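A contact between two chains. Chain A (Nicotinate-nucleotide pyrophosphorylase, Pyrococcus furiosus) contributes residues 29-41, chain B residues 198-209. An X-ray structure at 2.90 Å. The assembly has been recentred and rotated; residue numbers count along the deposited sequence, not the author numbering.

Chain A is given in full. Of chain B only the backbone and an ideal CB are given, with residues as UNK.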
ATOM      1  N   LEU A  29     -24.884  -3.968  40.328  1.00 70.21           N
ATOM      2  CA  LEU A  29     -25.378  -4.118  41.693  1.00 69.16           C
ATOM      3  C   LEU A  29     -26.218  -2.892  41.981  1.00 69.07           C
ATOM      4  O   LEU A  29     -27.355  -2.994  42.449  1.00 70.36           O
ATOM      5  CB  LEU A  29     -24.217  -4.168  42.684  1.00 68.05           C
ATOM      6  CG  LEU A  29     -23.724  -5.559  43.062  1.00 66.92           C
ATOM      7  CD1 LEU A  29     -22.514  -5.459  43.985  1.00 67.07           C
ATOM      8  CD2 LEU A  29     -24.860  -6.300  43.744  1.00 66.75           C
ATOM      9  N   ARG A  30     -25.640  -1.729  41.688  1.00 67.77           N
ATOM     10  CA  ARG A  30     -26.315  -0.464  41.899  1.00 66.53           C
ATOM     11  C   ARG A  30     -27.598  -0.437  41.098  1.00 66.99           C
ATOM     12  O   ARG A  30     -28.567   0.205  41.501  1.00 67.16           O
ATOM     13  CB  ARG A  30     -25.387   0.684  41.517  1.00 65.05           C
ATOM     14  CG  ARG A  30     -24.201   0.762  42.451  1.00 64.03           C
ATOM     15  CD  ARG A  30     -23.155   1.749  42.011  1.00 63.17           C
ATOM     16  NE  ARG A  30     -22.005   1.711  42.916  1.00 62.76           N
ATOM     17  CZ  ARG A  30     -20.832   2.303  42.677  1.00 63.85           C
ATOM     18  NH1 ARG A  30     -20.640   2.990  41.551  1.00 64.39           N
ATOM     19  NH2 ARG A  30     -19.845   2.212  43.561  1.00 62.13           N
ATOM     20  N   THR A  31     -27.621  -1.144  39.971  1.00 67.72           N
ATOM     21  CA  THR A  31     -28.836  -1.200  39.161  1.00 68.36           C
ATOM     22  C   THR A  31     -29.907  -2.014  39.877  1.00 69.02           C
ATOM     23  O   THR A  31     -31.100  -1.724  39.768  1.00 68.94           O
ATOM     24  CB  THR A  31     -28.579  -1.822  37.790  1.00 67.52           C
ATOM     25  OG1 THR A  31     -27.801  -0.911  37.014  1.00 67.64           O
ATOM     26  CG2 THR A  31     -29.893  -2.106  37.068  1.00 66.73           C
ATOM     27  N   LYS A  32     -29.484  -3.036  40.613  1.00 70.20           N
ATOM     28  CA  LYS A  32     -30.449  -3.840  41.343  1.00 71.55           C
ATOM     29  C   LYS A  32     -30.998  -2.990  42.482  1.00 73.02           C
ATOM     30  O   LYS A  32     -32.190  -3.059  42.777  1.00 73.98           O
ATOM     31  CB  LYS A  32     -29.814  -5.124  41.883  1.00 70.56           C
ATOM     32  CG  LYS A  32     -30.856  -6.192  42.193  1.00 70.52           C
ATOM     33  CD  LYS A  32     -30.274  -7.608  42.260  1.00 71.37           C
ATOM     34  CE  LYS A  32     -29.819  -7.995  43.657  1.00 71.20           C
ATOM     35  NZ  LYS A  32     -28.722  -7.123  44.149  1.00 73.38           N
ATOM     36  N   LYS A  33     -30.139  -2.177  43.103  1.00 73.75           N
ATOM     37  CA  LYS A  33     -30.561  -1.296  44.196  1.00 74.75           C
ATOM     38  C   LYS A  33     -31.681  -0.362  43.719  1.00 75.18           C
ATOM     39  O   LYS A  33     -32.805  -0.427  44.214  1.00 74.82           O
ATOM     40  CB  LYS A  33     -29.390  -0.442  44.698  1.00 75.58           C
ATOM     41  CG  LYS A  33     -28.251  -1.222  45.319  1.00 77.83           C
ATOM     42  CD  LYS A  33     -28.597  -1.734  46.715  1.00 79.25           C
ATOM     43  CE  LYS A  33     -27.497  -2.653  47.269  1.00 79.56           C
ATOM     44  NZ  LYS A  33     -27.293  -3.880  46.430  1.00 79.26           N
ATOM     45  N   ILE A  34     -31.368   0.504  42.759  1.00 75.48           N
ATOM     46  CA  ILE A  34     -32.353   1.445  42.226  1.00 76.17           C
ATOM     47  C   ILE A  34     -33.692   0.745  41.982  1.00 77.14           C
ATOM     48  O   ILE A  34     -34.737   1.191  42.452  1.00 77.41           O
ATOM     49  CB  ILE A  34     -31.898   2.053  40.866  1.00 76.29           C
ATOM     50  CG1 ILE A  34     -30.476   2.616  40.975  1.00 76.42           C
ATOM     51  CG2 ILE A  34     -32.891   3.129  40.420  1.00 73.45           C
ATOM     52  CD1 ILE A  34     -30.349   3.830  41.862  1.00 77.73           C
ATOM     53  N   LEU A  35     -33.641  -0.356  41.238  1.00 77.78           N
ATOM     54  CA  LEU A  35     -34.828  -1.136  40.889  1.00 78.64           C
ATOM     55  C   LEU A  35     -35.555  -1.744  42.078  1.00 79.92           C
ATOM     56  O   LEU A  35     -36.779  -1.712  42.149  1.00 79.68           O
ATOM     57  CB  LEU A  35     -34.440  -2.271  39.947  1.00 78.07           C
ATOM     58  CG  LEU A  35     -33.970  -1.900  38.546  1.00 77.98           C
ATOM     59  CD1 LEU A  35     -33.437  -3.145  37.854  1.00 77.37           C
ATOM     60  CD2 LEU A  35     -35.122  -1.290  37.765  1.00 77.28           C
ATOM     61  N   GLU A  36     -34.789  -2.328  42.992  1.00 81.31           N
ATOM     62  CA  GLU A  36     -35.344  -2.968  44.177  1.00 82.18           C
ATOM     63  C   GLU A  36     -35.941  -1.941  45.140  1.00 82.80           C
ATOM     64  O   GLU A  36     -37.112  -2.038  45.508  1.00 82.45           O
ATOM     65  CB  GLU A  36     -34.248  -3.778  44.871  1.00 82.41           C
ATOM     66  CG  GLU A  36     -34.659  -5.187  45.248  1.00 84.41           C
ATOM     67  CD  GLU A  36     -33.468  -6.121  45.418  1.00 85.87           C
ATOM     68  OE1 GLU A  36     -32.827  -6.465  44.399  1.00 86.71           O
ATOM     69  OE2 GLU A  36     -33.172  -6.510  46.570  1.00 86.32           O
ATOM     70  N   VAL A  37     -35.133  -0.961  45.541  1.00 83.22           N
ATOM     71  CA  VAL A  37     -35.577   0.087  46.457  1.00 83.20           C
ATOM     72  C   VAL A  37     -36.766   0.855  45.884  1.00 84.48           C
ATOM     73  O   VAL A  37     -37.885   0.736  46.376  1.00 84.15           O
ATOM     74  CB  VAL A  37     -34.439   1.071  46.743  1.00 82.07           C
ATOM     75  CG1 VAL A  37     -34.957   2.257  47.528  1.00 81.70           C
ATOM     76  CG2 VAL A  37     -33.341   0.369  47.506  1.00 81.69           C
ATOM     77  N   LYS A  38     -36.514   1.646  44.845  1.00 86.15           N
ATOM     78  CA  LYS A  38     -37.555   2.429  44.182  1.00 87.66           C
ATOM     79  C   LYS A  38     -38.564   1.440  43.595  1.00 88.47           C
ATOM     80  O   LYS A  38     -39.488   1.822  42.873  1.00 88.32           O
ATOM     81  CB  LYS A  38     -36.922   3.284  43.067  1.00 88.36           C
ATOM     82  CG  LYS A  38     -37.861   4.219  42.296  1.00 88.99           C
ATOM     83  CD  LYS A  38     -38.481   5.298  43.189  1.00 90.58           C
ATOM     84  CE  LYS A  38     -39.894   4.923  43.655  1.00 91.00           C
ATOM     85  NZ  LYS A  38     -40.848   4.752  42.508  1.00 91.12           N
ATOM     86  N   ASN A  39     -38.358   0.165  43.923  1.00 89.93           N
ATOM     87  CA  ASN A  39     -39.191  -0.960  43.481  1.00 91.57           C
ATOM     88  C   ASN A  39     -39.769  -0.844  42.068  1.00 91.19           C
ATOM     89  O   ASN A  39     -40.935  -0.475  41.876  1.00 91.05           O
ATOM     90  CB  ASN A  39     -40.332  -1.210  44.479  1.00 93.68           C
ATOM     91  CG  ASN A  39     -40.620  -2.698  44.674  1.00 95.51           C
ATOM     92  OD1 ASN A  39     -41.610  -3.077  45.303  1.00 96.25           O
ATOM     93  ND2 ASN A  39     -39.744  -3.547  44.138  1.00 96.64           N
ATOM     94  N   ILE A  40     -38.942  -1.181  41.086  1.00 90.76           N
ATOM     95  CA  ILE A  40     -39.338  -1.128  39.686  1.00 90.84           C
ATOM     96  C   ILE A  40     -39.212  -2.528  39.104  1.00 90.40           C
ATOM     97  O   ILE A  40     -38.385  -2.784  38.228  1.00 90.50           O
ATOM     98  CB  ILE A  40     -38.428  -0.174  38.890  1.00 91.67           C
ATOM     99  CG1 ILE A  40     -38.395   1.203  39.571  1.00 92.39           C
ATOM    100  CG2 ILE A  40     -38.935  -0.049  37.458  1.00 91.17           C
ATOM    101  CD1 ILE A  40     -37.380   2.174  38.973  1.00 92.86           C
ATOM    102  N   ARG A  41     -40.035  -3.438  39.607  1.00 89.70           N
ATOM    103  CA  ARG A  41     -40.006  -4.818  39.149  1.00 88.53           C
ATOM    104  C   ARG A  41     -40.842  -4.974  37.881  1.00 87.20           C
ATOM    105  O   ARG A  41     -41.957  -4.460  37.789  1.00 86.93           O
ATOM    106  CB  ARG A  41     -40.552  -5.738  40.247  1.00 89.75           C
ATOM    107  CG  ARG A  41     -40.119  -5.360  41.668  1.00 90.06           C
ATOM    108  CD  ARG A  41     -38.639  -5.624  41.930  1.00 90.57           C
ATOM    109  NE  ARG A  41     -38.314  -7.050  41.876  1.00 91.30           N
ATOM    110  CZ  ARG A  41     -37.196  -7.582  42.360  1.00 91.37           C
ATOM    111  NH1 ARG A  41     -36.286  -6.809  42.942  1.00 91.34           N
ATOM    112  NH2 ARG A  41     -36.985  -8.888  42.258  1.00 91.21           N
TER
ATOM    113  N   UNK B 198     -32.342  10.026  37.879  1.00 77.88           N
ATOM    114  CA  UNK B 198     -32.849  10.766  39.030  1.00 77.65           C
ATOM    115  C   UNK B 198     -32.819   9.748  40.161  1.00 77.61           C
ATOM    116  O   UNK B 198     -32.286   9.998  41.252  1.00 76.71           O
ATOM    117  CB  UNK B 198     -34.244  11.349  38.798  1.00 77.65           C
ATOM    118  N   UNK B 199     -33.383   8.583  39.868  1.00 77.75           N
ATOM    119  CA  UNK B 199     -33.428   7.481  40.813  1.00 78.68           C
ATOM    120  C   UNK B 199     -32.024   7.128  41.264  1.00 78.73           C
ATOM    121  O   UNK B 199     -31.796   6.816  42.428  1.00 78.57           O
ATOM    122  CB  UNK B 199     -34.117   6.262  40.196  1.00 78.68           C
ATOM    123  N   UNK B 200     -31.084   7.165  40.328  1.00 79.13           N
ATOM    124  CA  UNK B 200     -29.703   6.855  40.655  1.00 79.81           C
ATOM    125  C   UNK B 200     -29.142   7.899  41.616  1.00 80.51           C
ATOM    126  O   UNK B 200     -28.458   7.551  42.581  1.00 81.02           O
ATOM    127  CB  UNK B 200     -28.853   6.781  39.385  1.00 79.81           C
ATOM    128  N   UNK B 201     -29.429   9.172  41.342  1.00 81.08           N
ATOM    129  CA  UNK B 201     -28.940  10.277  42.169  1.00 82.03           C
ATOM    130  C   UNK B 201     -29.404  10.175  43.618  1.00 81.66           C
ATOM    131  O   UNK B 201     -28.657  10.531  44.543  1.00 81.46           O
ATOM    132  CB  UNK B 201     -29.399  11.612  41.579  1.00 82.03           C
ATOM    133  N   UNK B 202     -30.625   9.679  43.816  1.00 80.54           N
ATOM    134  CA  UNK B 202     -31.163   9.547  45.161  1.00 79.95           C
ATOM    135  C   UNK B 202     -30.826   8.235  45.860  1.00 79.57           C
ATOM    136  O   UNK B 202     -30.346   8.253  46.993  1.00 80.27           O
ATOM    137  CB  UNK B 202     -32.684   9.704  45.108  1.00 79.95           C
ATOM    138  N   UNK B 203     -31.053   7.108  45.189  1.00 78.53           N
ATOM    139  CA  UNK B 203     -30.790   5.798  45.781  1.00 77.53           C
ATOM    140  C   UNK B 203     -29.337   5.461  46.100  1.00 78.00           C
ATOM    141  O   UNK B 203     -29.050   4.906  47.151  1.00 77.95           O
ATOM    142  CB  UNK B 203     -31.329   4.724  44.834  1.00 77.53           C
ATOM    143  N   UNK B 204     -28.421   5.785  45.201  1.00 79.31           N
ATOM    144  CA  UNK B 204     -27.015   5.467  45.429  1.00 80.77           C
ATOM    145  C   UNK B 204     -26.313   6.454  46.366  1.00 81.65           C
ATOM    146  O   UNK B 204     -26.684   7.624  46.444  1.00 81.05           O
ATOM    147  CB  UNK B 204     -26.278   5.426  44.089  1.00 80.77           C
ATOM    148  N   UNK B 205     -25.301   5.966  47.080  1.00 83.13           N
ATOM    149  CA  UNK B 205     -24.539   6.794  48.011  1.00 84.75           C
ATOM    150  C   UNK B 205     -24.100   8.097  47.369  1.00 84.89           C
ATOM    151  O   UNK B 205     -24.140   8.248  46.150  1.00 85.11           O
ATOM    152  CB  UNK B 205     -23.317   6.030  48.524  1.00 84.75           C
ATOM    153  N   UNK B 206     -23.670   9.039  48.194  1.00 84.93           N
ATOM    154  CA  UNK B 206     -23.240  10.324  47.677  1.00 85.73           C
ATOM    155  C   UNK B 206     -21.788  10.305  47.237  1.00 85.01           C
ATOM    156  O   UNK B 206     -21.394  11.054  46.338  1.00 84.29           O
ATOM    157  CB  UNK B 206     -23.449  11.411  48.733  1.00 85.73           C
ATOM    158  N   UNK B 207     -21.000   9.435  47.858  1.00 84.30           N
ATOM    159  CA  UNK B 207     -19.582   9.326  47.525  1.00 83.90           C
ATOM    160  C   UNK B 207     -19.365   8.782  46.110  1.00 81.69           C
ATOM    161  O   UNK B 207     -18.244   8.798  45.597  1.00 81.45           O
ATOM    162  CB  UNK B 207     -18.875   8.427  48.541  1.00 83.90           C
ATOM    163  N   UNK B 208     -20.435   8.297  45.491  1.00 79.14           N
ATOM    164  CA  UNK B 208     -20.359   7.732  44.146  1.00 76.09           C
ATOM    165  C   UNK B 208     -20.576   8.776  43.053  1.00 73.83           C
ATOM    166  O   UNK B 208     -21.699   9.242  42.845  1.00 73.29           O
ATOM    167  CB  UNK B 208     -21.391   6.612  43.996  1.00 76.09           C
ATOM    168  N   UNK B 209     -19.499   9.150  42.335  1.00 71.63           N
ATOM    169  CA  UNK B 209     -19.618  10.145  41.266  1.00 69.83           C
ATOM    170  C   UNK B 209     -20.799   9.769  40.411  1.00 68.98           C
ATOM    171  O   UNK B 209     -21.050   8.594  40.181  1.00 69.33           O
ATOM    172  CB  UNK B 209     -18.342  10.235  40.427  1.00 69.83           C
TER

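The chain A helix 29–37 meets the chain B helix 198–203 nearly at right angles (95°), with axes 9.6 Å apart at closest approach, so the contact centres on one crossing point, near A:Ile34.

Position 198 has nothing of chain A within 5.5 Å of its ideal CB, so chain A sets little constraint; B:Lys198 makes no contact.

At 199 CA-to-CB points toward chain A, and the ideal CB lies only 3.4 Å from A:Ile34 CG2. Further out lie the aliphatic part of A:Lys38 and the tip of A:Ile40. A long apolar or aromatic side chain would suit, Leu, Met, Phe or Tyr among them. The residue is B:Tyr199. With chi1 in m, its ring lies with one face against A:Lys38, whose CG sits 3.6 Å from the centroid of the B:Tyr199 ring and 14° off its normal, a CH-pi contact. A:Ile40 CD1 packs 3.6 Å from B:Tyr199 CE1.

Position 200 points sideways, with A:Ile34 CD1 4.1 Å from the ideal CB. Leu, Met or Phe could reach along the chain A helix toward A:Arg30. B:Phe200, chi1 t, does so: its CE1 comes 4.4 Å from A:Arg30 CB, while A:Ile34 CD1 approaches its backbone, 3.3 Å from B:Phe200 CA.

Position 201 points away, and chain A sets no limit on its kind or size; it is B:Asp201. Position 202 points sideways, and many kinds would do, polar or apolar; B:Glu202 makes no contact, although its end comes nearer.

At 203 the CA-to-CB bond again points toward chain A, and the ideal CB is 3.3 Å from A:Ile34 CD1. The CA atoms of A:Ile34 and this position are 5.8 Å apart, leaving little depth, so a compact apolar residue such as Ala, Val or Ile is favoured. B:Val203 fits, its CG1 lying 4.2 Å from both A:Lys33 CB and A:Val37 CG2.

Position 204 leaves helical geometry (phi/psi −80/151) but still points toward chain A, between A:Ile34 and the aliphatic start of A:Arg30. Val, Leu, Ile or Met would suit. B:Ile204 sets CD1 3.6 Å from A:Arg30 CB and CG1 3.7 Å from A:Ile34 CD1.

Positions 205, 206 and 207 are out of reach, so chain A constrains none of them; they are B:Glu205, B:Glu206 and B:Glu207.

At 208 the ideal CB is 4.4 Å from A:Arg30 NH1. An acid could answer the charge, but an aliphatic residue could cover the flat guanidinium. B:Val208 does the latter, CG1 lying over one face, 3.3 Å from A:Arg30 NH1.

At 209, sideways and free of chain A, phi of −47° permits proline, and the residue is B:Pro209.

Chain B, residues 198-209: KYFDEVIEEEVP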
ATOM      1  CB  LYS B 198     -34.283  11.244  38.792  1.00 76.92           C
ATOM      2  CG  LYS B 198     -34.397  12.676  38.260  1.00 77.76           C
ATOM      3  CD  LYS B 198     -35.862  13.092  38.112  1.00 77.54           C
ATOM      4  CE  LYS B 198     -36.025  14.531  37.638  1.00 77.03           C
ATOM      5  NZ  LYS B 198     -35.562  15.507  38.662  1.00 77.40           N
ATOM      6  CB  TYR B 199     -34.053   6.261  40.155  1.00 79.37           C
ATOM      7  CG  TYR B 199     -35.531   6.374  39.889  1.00 80.53           C
ATOM      8  CD1 TYR B 199     -36.112   5.667  38.843  1.00 80.88           C
ATOM      9  CD2 TYR B 199     -36.360   7.144  40.710  1.00 80.99           C
ATOM     10  CE1 TYR B 199     -37.482   5.717  38.613  1.00 81.67           C
ATOM     11  CE2 TYR B 199     -37.737   7.200  40.487  1.00 81.58           C
ATOM     12  CZ  TYR B 199     -38.288   6.481  39.432  1.00 81.61           C
ATOM     13  OH  TYR B 199     -39.637   6.521  39.178  1.00 82.56           O
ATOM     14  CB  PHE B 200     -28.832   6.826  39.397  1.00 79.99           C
ATOM     15  CG  PHE B 200     -27.390   6.477  39.673  1.00 79.65           C
ATOM     16  CD1 PHE B 200     -26.964   5.154  39.644  1.00 79.17           C
ATOM     17  CD2 PHE B 200     -26.474   7.469  40.027  1.00 78.99           C
ATOM     18  CE1 PHE B 200     -25.644   4.821  39.967  1.00 79.93           C
ATOM     19  CE2 PHE B 200     -25.157   7.148  40.355  1.00 79.22           C
ATOM     20  CZ  PHE B 200     -24.740   5.821  40.325  1.00 79.84           C
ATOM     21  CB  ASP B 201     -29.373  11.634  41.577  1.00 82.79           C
ATOM     22  CG  ASP B 201     -28.947  12.825  42.451  1.00 84.19           C
ATOM     23  OD1 ASP B 201     -27.842  12.785  43.041  1.00 84.12           O
ATOM     24  OD2 ASP B 201     -29.715  13.810  42.538  1.00 84.93           O
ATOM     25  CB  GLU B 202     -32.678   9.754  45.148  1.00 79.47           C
ATOM     26  CG  GLU B 202     -33.425   8.938  44.127  1.00 79.23           C
ATOM     27  CD  GLU B 202     -34.921   9.176  44.203  1.00 80.19           C
ATOM     28  OE1 GLU B 202     -35.524   8.862  45.252  1.00 80.31           O
ATOM     29  OE2 GLU B 202     -35.497   9.679  43.215  1.00 80.80           O
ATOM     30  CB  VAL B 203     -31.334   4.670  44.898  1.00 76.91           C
ATOM     31  CG1 VAL B 203     -31.091   3.321  45.563  1.00 76.34           C
ATOM     32  CG2 VAL B 203     -32.812   4.879  44.651  1.00 77.31           C
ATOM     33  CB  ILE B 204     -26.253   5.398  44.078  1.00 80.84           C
ATOM     34  CG1 ILE B 204     -26.964   4.415  43.136  1.00 80.29           C
ATOM     35  CG2 ILE B 204     -24.795   4.970  44.305  1.00 81.15           C
ATOM     36  CD1 ILE B 204     -27.124   2.996  43.694  1.00 79.01           C
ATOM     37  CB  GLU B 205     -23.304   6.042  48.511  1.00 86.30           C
ATOM     38  CG  GLU B 205     -23.620   4.736  49.210  1.00 89.03           C
ATOM     39  CD  GLU B 205     -24.657   4.899  50.308  1.00 91.15           C
ATOM     40  OE1 GLU B 205     -25.858   5.058  49.986  1.00 92.21           O
ATOM     41  OE2 GLU B 205     -24.269   4.878  51.498  1.00 92.09           O
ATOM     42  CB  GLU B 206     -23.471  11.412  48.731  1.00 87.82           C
ATOM     43  CG  GLU B 206     -24.948  11.766  48.907  1.00 89.67           C
ATOM     44  CD  GLU B 206     -25.538  12.470  47.681  1.00 91.35           C
ATOM     45  OE1 GLU B 206     -25.069  12.216  46.544  1.00 91.35           O
ATOM     46  OE2 GLU B 206     -26.485  13.271  47.853  1.00 91.70           O
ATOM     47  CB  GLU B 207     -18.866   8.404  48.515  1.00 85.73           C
ATOM     48  CG  GLU B 207     -19.234   8.612  49.974  1.00 88.52           C
ATOM     49  CD  GLU B 207     -18.338   7.808  50.913  1.00 90.48           C
ATOM     50  OE1 GLU B 207     -18.169   6.581  50.683  1.00 91.29           O
ATOM     51  OE2 GLU B 207     -17.803   8.406  51.881  1.00 90.73           O
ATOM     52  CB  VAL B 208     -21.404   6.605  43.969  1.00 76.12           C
ATOM     53  CG1 VAL B 208     -21.356   6.063  42.555  1.00 76.21           C
ATOM     54  CG2 VAL B 208     -21.134   5.488  44.964  1.00 75.66           C
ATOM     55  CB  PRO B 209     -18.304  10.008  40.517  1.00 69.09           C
ATOM     56  CG  PRO B 209     -17.350   9.643  41.602  1.00 70.47           C
ATOM     57  CD  PRO B 209     -18.130   8.607  42.387  1.00 71.17           C
TER
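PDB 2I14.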